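Local coordinates for putative hemin ABC transport system, membrane protein (Burkholderia cenocepacia J2315, PDB 5B57) that is probably the membrane-spanning subunit of an ATP-driven importer that carries hemin across the inner membrane, at residues 144-148 with 210-214; 233-237 with 359-363; 263-267 with 325-329; 136-142 with 294-299. One frame throughout, in Å; residues are numbered along the deposited sequence.

Contact 1. Residues 144-148 with 210-214; sequences GAALG and VGAAI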
loop_
_atom_site.group_PDB
_atom_site.type_symbol
_atom_site.label_atom_id
_atom_site.label_comp_id
_atom_site.label_asym_id
_atom_site.label_seq_id
_atom_site.Cartn_x
_atom_site.Cartn_y
_atom_site.Cartn_z
ATOM N N GLY A 144 -1.098 24.589 -4.233
ATOM C CA GLY A 144 -0.500 25.890 -4.481
ATOM C C GLY A 144 -1.415 26.808 -5.269
ATOM O O GLY A 144 -1.450 28.021 -5.030
ATOM N N ALA A 145 -2.142 26.244 -6.241
ATOM C CA ALA A 145 -3.148 27.024 -6.944
ATOM C C ALA A 145 -4.124 27.627 -5.939
ATOM O O ALA A 145 -4.299 28.855 -5.882
ATOM C CB ALA A 145 -3.859 26.150 -7.977
ATOM N N ALA A 146 -4.697 26.772 -5.082
ATOM C CA ALA A 146 -5.635 27.222 -4.066
ATOM C C ALA A 146 -4.990 28.142 -3.040
ATOM O O ALA A 146 -5.663 29.042 -2.517
ATOM C CB ALA A 146 -6.264 26.022 -3.384
ATOM N N LEU A 147 -3.703 27.962 -2.731
ATOM C CA LEU A 147 -3.053 28.965 -1.881
ATOM C C LEU A 147 -2.920 30.294 -2.617
ATOM O O LEU A 147 -3.316 31.341 -2.098
ATOM C CB LEU A 147 -1.683 28.494 -1.389
ATOM C CG LEU A 147 -0.972 29.460 -0.419
ATOM C CD1 LEU A 147 -1.837 29.801 0.799
ATOM C CD2 LEU A 147 0.373 28.912 0.034
ATOM N N GLY A 148 -2.375 30.267 -3.837
ATOM C CA GLY A 148 -2.165 31.505 -4.571
ATOM C C GLY A 148 -3.462 32.200 -4.935
ATOM O O GLY A 148 -3.556 33.430 -4.892
ATOM N N VAL A 210 -0.222 24.584 3.780
ATOM C CA VAL A 210 -1.031 25.402 2.872
ATOM C C VAL A 210 -2.516 25.480 3.292
ATOM O O VAL A 210 -3.147 26.543 3.153
ATOM C CB VAL A 210 -0.867 24.880 1.424
ATOM C CG1 VAL A 210 -1.788 25.612 0.445
ATOM C CG2 VAL A 210 0.579 25.008 0.987
ATOM N N GLY A 211 -3.109 24.381 3.783
ATOM C CA GLY A 211 -4.453 24.467 4.344
ATOM C C GLY A 211 -4.527 25.329 5.591
ATOM O O GLY A 211 -5.554 25.956 5.862
ATOM N N ALA A 212 -3.441 25.379 6.364
ATOM C CA ALA A 212 -3.377 26.299 7.490
ATOM C C ALA A 212 -3.462 27.737 7.011
ATOM O O ALA A 212 -4.262 28.524 7.526
ATOM C CB ALA A 212 -2.093 26.064 8.278
ATOM N N ALA A 213 -2.650 28.090 6.004
ATOM C CA ALA A 213 -2.703 29.430 5.419
ATOM C C ALA A 213 -4.050 29.715 4.760
ATOM O O ALA A 213 -4.551 30.848 4.830
ATOM C CB ALA A 213 -1.561 29.606 4.417
ATOM N N ILE A 214 -4.666 28.707 4.135
ATOM C CA ILE A 214 -5.942 28.948 3.464
ATOM C C ILE A 214 -7.038 29.269 4.473
ATOM O O ILE A 214 -7.780 30.245 4.312
ATOM C CB ILE A 214 -6.324 27.748 2.582
ATOM C CG1 ILE A 214 -5.408 27.711 1.357
ATOM C CG2 ILE A 214 -7.811 27.831 2.199
ATOM C CD1 ILE A 214 -5.835 26.755 0.329
#
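Two helices of the FecCD-type transmembrane fold pack side by side here, helix 141-154 meeting the predicted membrane-spanning helix 196-220 through A146 and L147 on one side and V210, A213 and I214 on the other. The evidence for a near-parallel pair is the angle of 25° between the N-to-C directions of the short segments, whose axes approach to 9.6 Å. L147 takes part in three of the four side-chain contacts. Its chi1 of -176° carries CG toward the partner helix, and the two methyls then diverge, CD2 to V210 and CD1 to A213 and I214. At the root of the side chain, L147 CB lies 3.4 Å from V210 CG1. One branch tip, L147 CD2, stands 4.0 Å from V210 CG2. The other methyl reaches one turn further, L147 CD1 lying 3.6 Å from A213 CB and 4.2 Å from I214 CG1. I214 answers from its own helix with an extended chain (chi2 -170°) that carries its terminal methyl back across the gap: I214 CD1 is 3.8 Å from A146 CB and 3.7 Å from A146 O. That carbonyl takes a hydrogen bond from T150 OG1, and L147 O and I214 O likewise accept from T151 and T218. On another face of helix 196-220, A212 packs on L366 of the second subunit. Four of the five touching residues remain partly exposed, with V210 alone buried. The two segments therefore meet by dispersion contacts of methyl and methylene groups, without directional bonds between them, and the hydroxyls nearby serve carbonyls of their own helices.

Contact 2. Residues 233-237 with 359-363; sequences SLGSL and PLGVL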
loop_
_atom_site.group_PDB
_atom_site.type_symbol
_atom_site.label_atom_id
_atom_site.label_comp_id
_atom_site.label_asym_id
_atom_site.label_seq_id
_atom_site.Cartn_x
_atom_site.Cartn_y
_atom_site.Cartn_z
ATOM N N SER A 233 -13.544 27.297 -5.618
ATOM C CA SER A 233 -13.271 25.996 -5.014
ATOM C C SER A 233 -14.309 24.938 -5.365
ATOM O O SER A 233 -14.078 23.751 -5.096
ATOM C CB SER A 233 -13.178 26.114 -3.488
ATOM O OG SER A 233 -14.455 26.013 -2.861
ATOM N N LEU A 234 -15.437 25.316 -5.938
ATOM C CA LEU A 234 -16.348 24.316 -6.451
ATOM C C LEU A 234 -16.050 23.978 -7.915
ATOM O O LEU A 234 -16.635 23.027 -8.458
ATOM C CB LEU A 234 -17.792 24.791 -6.265
ATOM C CG LEU A 234 -18.276 25.067 -4.834
ATOM C CD1 LEU A 234 -19.695 25.647 -4.781
ATOM C CD2 LEU A 234 -18.175 23.835 -3.944
ATOM N N GLY A 235 -15.117 24.695 -8.558
ATOM C CA GLY A 235 -14.828 24.446 -9.966
ATOM C C GLY A 235 -15.867 24.978 -10.945
ATOM O O GLY A 235 -17.054 24.641 -10.861
ATOM N N SER A 236 -15.451 25.804 -11.891
ATOM C CA SER A 236 -16.396 26.366 -12.841
ATOM C C SER A 236 -15.643 26.659 -14.123
ATOM O O SER A 236 -14.483 27.080 -14.084
ATOM C CB SER A 236 -17.044 27.635 -12.276
ATOM O OG SER A 236 -17.883 28.325 -13.186
ATOM N N LEU A 237 -16.284 26.411 -15.257
ATOM C CA LEU A 237 -15.727 26.906 -16.509
ATOM C C LEU A 237 -16.242 28.306 -16.873
ATOM O O LEU A 237 -15.934 28.797 -17.968
ATOM C CB LEU A 237 -16.022 25.926 -17.652
ATOM C CG LEU A 237 -15.555 24.517 -17.354
ATOM C CD1 LEU A 237 -16.063 23.554 -18.393
ATOM C CD2 LEU A 237 -14.045 24.498 -17.305
ATOM N N PRO A 359 -21.911 24.186 -10.106
ATOM C CA PRO A 359 -20.468 24.005 -10.101
ATOM C C PRO A 359 -20.065 22.709 -10.780
ATOM O O PRO A 359 -20.695 21.665 -10.613
ATOM C CB PRO A 359 -20.129 23.991 -8.605
ATOM C CG PRO A 359 -21.168 24.932 -8.017
ATOM C CD PRO A 359 -22.423 24.654 -8.801
ATOM N N LEU A 360 -19.000 22.786 -11.582
ATOM C CA LEU A 360 -18.555 21.614 -12.321
ATOM C C LEU A 360 -18.025 20.529 -11.387
ATOM O O LEU A 360 -18.249 19.332 -11.625
ATOM C CB LEU A 360 -17.476 22.017 -13.322
ATOM C CG LEU A 360 -17.130 20.930 -14.334
ATOM C CD1 LEU A 360 -18.382 20.451 -15.069
ATOM C CD2 LEU A 360 -16.078 21.467 -15.270
ATOM N N GLY A 361 -17.304 20.917 -10.328
ATOM C CA GLY A 361 -16.824 19.919 -9.397
ATOM C C GLY A 361 -17.940 19.040 -8.874
ATOM O O GLY A 361 -17.731 17.853 -8.618
ATOM N N VAL A 362 -19.142 19.604 -8.727
ATOM C CA VAL A 362 -20.268 18.822 -8.229
ATOM C C VAL A 362 -20.623 17.737 -9.226
ATOM O O VAL A 362 -20.856 16.584 -8.844
ATOM C CB VAL A 362 -21.474 19.728 -7.903
ATOM C CG1 VAL A 362 -22.758 19.015 -8.226
ATOM C CG2 VAL A 362 -21.481 20.114 -6.420
ATOM N N LEU A 363 -20.618 18.073 -10.522
ATOM C CA LEU A 363 -20.961 17.095 -11.553
ATOM C C LEU A 363 -19.854 16.055 -11.739
ATOM O O LEU A 363 -20.137 14.861 -11.893
ATOM C CB LEU A 363 -21.270 17.811 -12.866
ATOM C CG LEU A 363 -22.744 18.073 -13.199
ATOM C CD1 LEU A 363 -23.454 16.770 -13.286
ATOM C CD2 LEU A 363 -23.441 18.947 -12.183
#
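The side chains of L234 and L360 are set by different first torsions: L234 has CG beside its backbone N (chi1 -60°), which lays it along P359, whereas L360 has CG opposite its N (chi1 -169°), which takes it toward L237. In this FecCD-type fold the N-terminus of helix 360-378, with P359 at the N-cap position, docks on the chain leaving helix 223-234. Two successive carbonyls receive the first amides of the new helix. G361 N donates to L234 O at 2.9 Å, and L360 N donates to G235 O at 2.8 Å; both bonds are bent at the hydrogen. G235, with positive phi (75°), is where the chain departs from helical geometry, and its carbonyl and that of L234 both face the helix start. With glycines facing each other, the CA atoms of G235 and G361 come within 5.0 Å. On one side of this polar pair L234 and P359 run alongside each other and point the same way, with L234 CB 3.4 Å from P359 CB and L234 CD1 3.6 Å from P359 CG. This side faces the dimer partner, where G215 and F219 of the second subunit pack on L234 and P359 respectively. L237 and L360 instead lie within the chain, both touching D346 of helix 327-352, and L237 also packs on R107, L110 and A111 of helix 94-128. There a single methyl, L360 CD2, meets the branch carbon L237 CG at 3.7 Å.

Contact 3. Residues 263-267 with 325-329; sequences RDALN and PDQRI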
loop_
_atom_site.group_PDB
_atom_site.type_symbol
_atom_site.label_atom_id
_atom_site.label_comp_id
_atom_site.label_asym_id
_atom_site.label_seq_id
_atom_site.Cartn_x
_atom_site.Cartn_y
_atom_site.Cartn_z
ATOM N N ARG A 263 6.469 8.155 -23.440
ATOM C CA ARG A 263 5.516 7.051 -23.467
ATOM C C ARG A 263 6.209 5.694 -23.439
ATOM O O ARG A 263 5.640 4.729 -22.929
ATOM C CB ARG A 263 4.608 7.166 -24.694
ATOM C CG ARG A 263 5.348 7.208 -26.018
ATOM C CD ARG A 263 4.475 7.812 -27.105
ATOM N NE ARG A 263 5.129 7.824 -28.413
ATOM C CZ ARG A 263 4.488 8.103 -29.536
ATOM N NH1 ARG A 263 3.190 8.382 -29.482
ATOM N NH2 ARG A 263 5.129 8.101 -30.700
ATOM N N ASP A 264 7.424 5.589 -23.975
ATOM C CA ASP A 264 8.101 4.301 -23.967
ATOM C C ASP A 264 8.763 4.044 -22.621
ATOM O O ASP A 264 8.595 2.967 -22.030
ATOM C CB ASP A 264 9.127 4.239 -25.096
ATOM C CG ASP A 264 8.484 4.233 -26.474
ATOM O OD1 ASP A 264 7.449 3.555 -26.660
ATOM O OD2 ASP A 264 9.027 4.911 -27.371
ATOM N N ALA A 265 9.501 5.041 -22.112
ATOM C CA ALA A 265 10.111 4.921 -20.793
ATOM C C ALA A 265 9.072 4.577 -19.729
ATOM O O ALA A 265 9.321 3.736 -18.853
ATOM C CB ALA A 265 10.839 6.212 -20.445
ATOM N N LEU A 266 7.888 5.196 -19.804
ATOM C CA LEU A 266 6.829 4.890 -18.847
ATOM C C LEU A 266 6.341 3.462 -18.997
ATOM O O LEU A 266 5.995 2.816 -18.000
ATOM C CB LEU A 266 5.659 5.862 -19.002
ATOM C CG LEU A 266 5.851 7.267 -18.428
ATOM C CD1 LEU A 266 4.744 8.185 -18.938
ATOM C CD2 LEU A 266 5.892 7.211 -16.914
ATOM N N ASN A 267 6.296 2.947 -20.229
ATOM C CA ASN A 267 5.864 1.566 -20.397
ATOM C C ASN A 267 6.861 0.629 -19.760
ATOM O O ASN A 267 6.468 -0.336 -19.103
ATOM C CB ASN A 267 5.668 1.221 -21.866
ATOM C CG ASN A 267 4.273 1.539 -22.349
ATOM O OD1 ASN A 267 3.350 1.704 -21.547
ATOM N ND2 ASN A 267 4.106 1.634 -23.667
ATOM N N PRO A 325 -2.538 -1.338 -20.673
ATOM C CA PRO A 325 -1.789 -0.221 -20.087
ATOM C C PRO A 325 -0.826 0.469 -21.031
ATOM O O PRO A 325 -0.208 1.447 -20.607
ATOM C CB PRO A 325 -1.022 -0.886 -18.930
ATOM C CG PRO A 325 -0.870 -2.307 -19.330
ATOM C CD PRO A 325 -2.080 -2.646 -20.173
ATOM N N ASP A 326 -0.654 -0.001 -22.269
ATOM C CA ASP A 326 0.346 0.579 -23.168
ATOM C C ASP A 326 0.269 2.104 -23.180
ATOM O O ASP A 326 -0.726 2.674 -23.645
ATOM C CB ASP A 326 0.172 0.033 -24.592
ATOM C CG ASP A 326 1.269 0.536 -25.571
ATOM O OD1 ASP A 326 1.943 1.565 -25.311
ATOM O OD2 ASP A 326 1.461 -0.111 -26.628
ATOM N N GLN A 327 1.318 2.777 -22.685
ATOM C CA GLN A 327 1.290 4.234 -22.595
ATOM C C GLN A 327 1.023 4.889 -23.949
ATOM O O GLN A 327 0.458 5.980 -24.014
ATOM C CB GLN A 327 2.609 4.738 -22.006
ATOM C CG GLN A 327 2.627 6.187 -21.511
ATOM C CD GLN A 327 1.596 6.507 -20.405
ATOM O OE1 GLN A 327 0.965 5.611 -19.826
ATOM N NE2 GLN A 327 1.431 7.798 -20.117
ATOM N N ARG A 328 1.398 4.225 -25.047
ATOM C CA ARG A 328 1.236 4.808 -26.375
ATOM C C ARG A 328 -0.229 4.941 -26.771
ATOM O O ARG A 328 -0.595 5.829 -27.526
ATOM C CB ARG A 328 2.028 3.974 -27.396
ATOM C CG ARG A 328 3.378 4.574 -27.843
ATOM C CD ARG A 328 4.511 3.517 -27.952
ATOM N NE ARG A 328 4.325 2.502 -29.003
ATOM C CZ ARG A 328 4.231 1.186 -28.788
ATOM N NH1 ARG A 328 4.301 0.689 -27.552
ATOM N NH2 ARG A 328 4.071 0.360 -29.816
ATOM N N ILE A 329 -1.093 4.045 -26.254
ATOM C CA ILE A 329 -2.541 4.171 -26.433
ATOM C C ILE A 329 -3.173 5.025 -25.334
ATOM O O ILE A 329 -4.033 5.868 -25.599
ATOM C CB ILE A 329 -3.198 2.776 -26.459
ATOM C CG1 ILE A 329 -2.681 1.971 -27.627
ATOM C CG2 ILE A 329 -4.717 2.889 -26.500
ATOM C CD1 ILE A 329 -2.791 0.449 -27.425
#
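N267 and Q327 join the short helix 263-269 to the start of helix 327-352, and with R328 they have the most surface buried here. The N267 amide uses both of its ends. N267 OD1 accepts from Q327 N at 2.6 Å, the N-H arriving in the carbonyl plane on a lone pair and nearly straight (165°). N267 ND2 donates to D326 OD1 at 2.7 Å, reaching it from above the carboxylate plane. D326 is the N-cap residue, and D326 OD1 also takes the capping bond from R328 N at 2.7 Å, from the opposite face. Bent at chi2 (59°), Q327 lays its amide against L266, with Q327 NE2 3.5 Å from L266 CD1. R328 was modelled in two conformers, so its packing, CG over one face of the R263 guanidinium, is tentative. Aromatic packing from the chain of another protein reaches D264, A265, N267 and P325, consistent with the coupling helices by which such permeases meet their ATPases. The two-ended grip fixes the rotation of the N267 amide, and the N-H groups at the helix start would favour the negative charge of D326.

Contact 4. Residues 136-142 with 294-299; sequences PGLVGVS and VALAVG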
loop_
_atom_site.group_PDB
_atom_site.type_symbol
_atom_site.label_atom_id
_atom_site.label_comp_id
_atom_site.label_asym_id
_atom_site.label_seq_id
_atom_site.Cartn_x
_atom_site.Cartn_y
_atom_site.Cartn_z
ATOM N N PRO A 136 -3.422 13.312 -10.500
ATOM C CA PRO A 136 -2.491 14.386 -10.866
ATOM C C PRO A 136 -2.281 15.405 -9.775
ATOM O O PRO A 136 -1.302 16.153 -9.825
ATOM C CB PRO A 136 -3.165 15.025 -12.080
ATOM C CG PRO A 136 -3.901 13.923 -12.707
ATOM C CD PRO A 136 -4.388 13.041 -11.580
ATOM N N GLY A 137 -3.167 15.453 -8.784
ATOM C CA GLY A 137 -3.044 16.448 -7.727
ATOM C C GLY A 137 -1.765 16.306 -6.940
ATOM O O GLY A 137 -1.022 17.280 -6.766
ATOM N N LEU A 138 -1.473 15.075 -6.494
ATOM C CA LEU A 138 -0.398 14.687 -5.584
ATOM C C LEU A 138 0.944 15.398 -5.768
ATOM O O LEU A 138 1.757 15.457 -4.833
ATOM C CB LEU A 138 -0.151 13.186 -5.710
ATOM C CG LEU A 138 -1.297 12.219 -5.508
ATOM C CD1 LEU A 138 -0.732 10.811 -5.584
ATOM C CD2 LEU A 138 -1.964 12.477 -4.164
ATOM N N VAL A 139 1.199 15.894 -6.984
ATOM C CA VAL A 139 2.443 16.606 -7.271
ATOM C C VAL A 139 2.652 17.741 -6.277
ATOM O O VAL A 139 3.756 17.942 -5.757
ATOM C CB VAL A 139 2.431 17.121 -8.723
ATOM C CG1 VAL A 139 3.740 17.823 -9.048
ATOM C CG2 VAL A 139 2.174 15.973 -9.685
ATOM N N GLY A 140 1.596 18.498 -6.007
ATOM C CA GLY A 140 1.621 19.616 -5.090
ATOM C C GLY A 140 0.802 20.744 -5.668
ATOM O O GLY A 140 0.358 21.642 -4.960
ATOM N N VAL A 141 0.530 20.641 -6.966
ATOM C CA VAL A 141 0.179 21.816 -7.751
ATOM C C VAL A 141 -1.209 22.340 -7.387
ATOM O O VAL A 141 -1.416 23.556 -7.311
ATOM C CB VAL A 141 0.309 21.492 -9.252
ATOM C CG1 VAL A 141 -0.596 20.347 -9.623
ATOM C CG2 VAL A 141 0.009 22.679 -10.075
ATOM N N SER A 142 -2.177 21.438 -7.140
ATOM C CA SER A 142 -3.542 21.864 -6.819
ATOM C C SER A 142 -3.569 22.768 -5.592
ATOM O O SER A 142 -4.220 23.819 -5.596
ATOM C CB SER A 142 -4.443 20.653 -6.572
ATOM O OG SER A 142 -4.384 19.722 -7.632
ATOM N N VAL A 294 3.466 17.318 -15.520
ATOM C CA VAL A 294 2.150 17.323 -14.878
ATOM C C VAL A 294 1.901 18.641 -14.158
ATOM O O VAL A 294 0.795 19.195 -14.222
ATOM C CB VAL A 294 2.009 16.133 -13.913
ATOM C CG1 VAL A 294 0.798 16.326 -13.012
ATOM C CG2 VAL A 294 1.920 14.847 -14.703
ATOM N N ALA A 295 2.918 19.160 -13.452
ATOM C CA ALA A 295 2.722 20.376 -12.661
ATOM C C ALA A 295 2.373 21.552 -13.559
ATOM O O ALA A 295 1.521 22.380 -13.224
ATOM C CB ALA A 295 3.973 20.664 -11.844
ATOM N N LEU A 296 2.984 21.586 -14.742
ATOM C CA LEU A 296 2.782 22.657 -15.704
ATOM C C LEU A 296 1.389 22.614 -16.335
ATOM O O LEU A 296 0.757 23.669 -16.488
ATOM C CB LEU A 296 3.880 22.565 -16.759
ATOM C CG LEU A 296 3.754 23.537 -17.907
ATOM C CD1 LEU A 296 3.860 24.939 -17.350
ATOM C CD2 LEU A 296 4.825 23.266 -18.943
ATOM N N ALA A 297 0.877 21.412 -16.701
ATOM C CA ALA A 297 -0.472 21.323 -17.281
ATOM C C ALA A 297 -1.594 21.487 -16.246
ATOM O O ALA A 297 -2.534 22.269 -16.454
ATOM C CB ALA A 297 -0.663 20.007 -18.009
ATOM N N VAL A 298 -1.540 20.739 -15.144
ATOM C CA VAL A 298 -2.535 20.898 -14.087
ATOM C C VAL A 298 -2.499 22.314 -13.515
ATOM O O VAL A 298 -3.547 22.907 -13.223
ATOM C CB VAL A 298 -2.317 19.835 -12.996
ATOM C CG1 VAL A 298 -3.276 20.046 -11.834
ATOM C CG2 VAL A 298 -2.482 18.458 -13.580
ATOM N N GLY A 299 -1.304 22.881 -13.334
ATOM C CA GLY A 299 -1.236 24.218 -12.757
ATOM C C GLY A 299 -1.915 25.247 -13.636
ATOM O O GLY A 299 -2.615 26.132 -13.149
#
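V141 forms the close-packed part of this contact, fitting against A295, V298 and G299 of helix 283-305. Its CG1 occupies the crowded position between backbone N and carbonyl carbon (chi1 59°), and this rotation turns both methyls onto the helix. V141 CG2 sits over the backbone, 3.3 Å from G299 CA and 3.5 Å from A295 O; with no side chain on G299, the methyl can reach the main chain. V141 CG1 meets V298 CG1 at 3.5 Å. The turn 136-140, before helix 141-154, fits less evenly. V139 CG2 lies 3.6 Å from V294 CG1, but V139 CG1 is 4.0 Å from A295 CB, and the high mobility of V139 makes its exact placement less certain. P136 CB lies between two valines, 3.8 Å from V298 CG2 and 4.3 Å from V294 CG1. The loosest edge is at the partly exposed S142, whose OG comes no nearer than 4.4 Å to V298 CG1. G140, the N-cap residue, has a phi of 140°, and the chain changes course there; V139 and V141 on either side of it both point to helix 283-305. T121 of helix 94-128 touches P136, V294 and V298, while A181 of helix 168-188 touches V139 and V141, so the contact lies among several helices of one subunit. Seven of its eight touching residues are buried. Aliphatic surface meets aliphatic surface, and the A295 carbonyl is already paired with G299 N in its own helix, so the V141 methyl beside it does not leave it lacking a partner.

Contacts 2, 3 and 4 are buried, whereas contact 1 is a surface contact by exposure, not by distance: its centre is about 19 Å from the chain centre, that of buried contact 3 about 20 Å. Contacts 1 and 4 share helix 141-154 and adjoin in sequence, and both depend on aliphatic packing, although contact 4 lies deeper, its centre about 9 Å from that of the chain. Contacts 2 and 3 instead fasten helix N-termini with hydrogen bonds: carbonyls do so in contact 2, an asparagine amide in contact 3. Their centres are about 31 Å apart, on opposite sides of the chain centre. Other chains border three contacts, the second subunit at 1 and 2 and a different protein at 3.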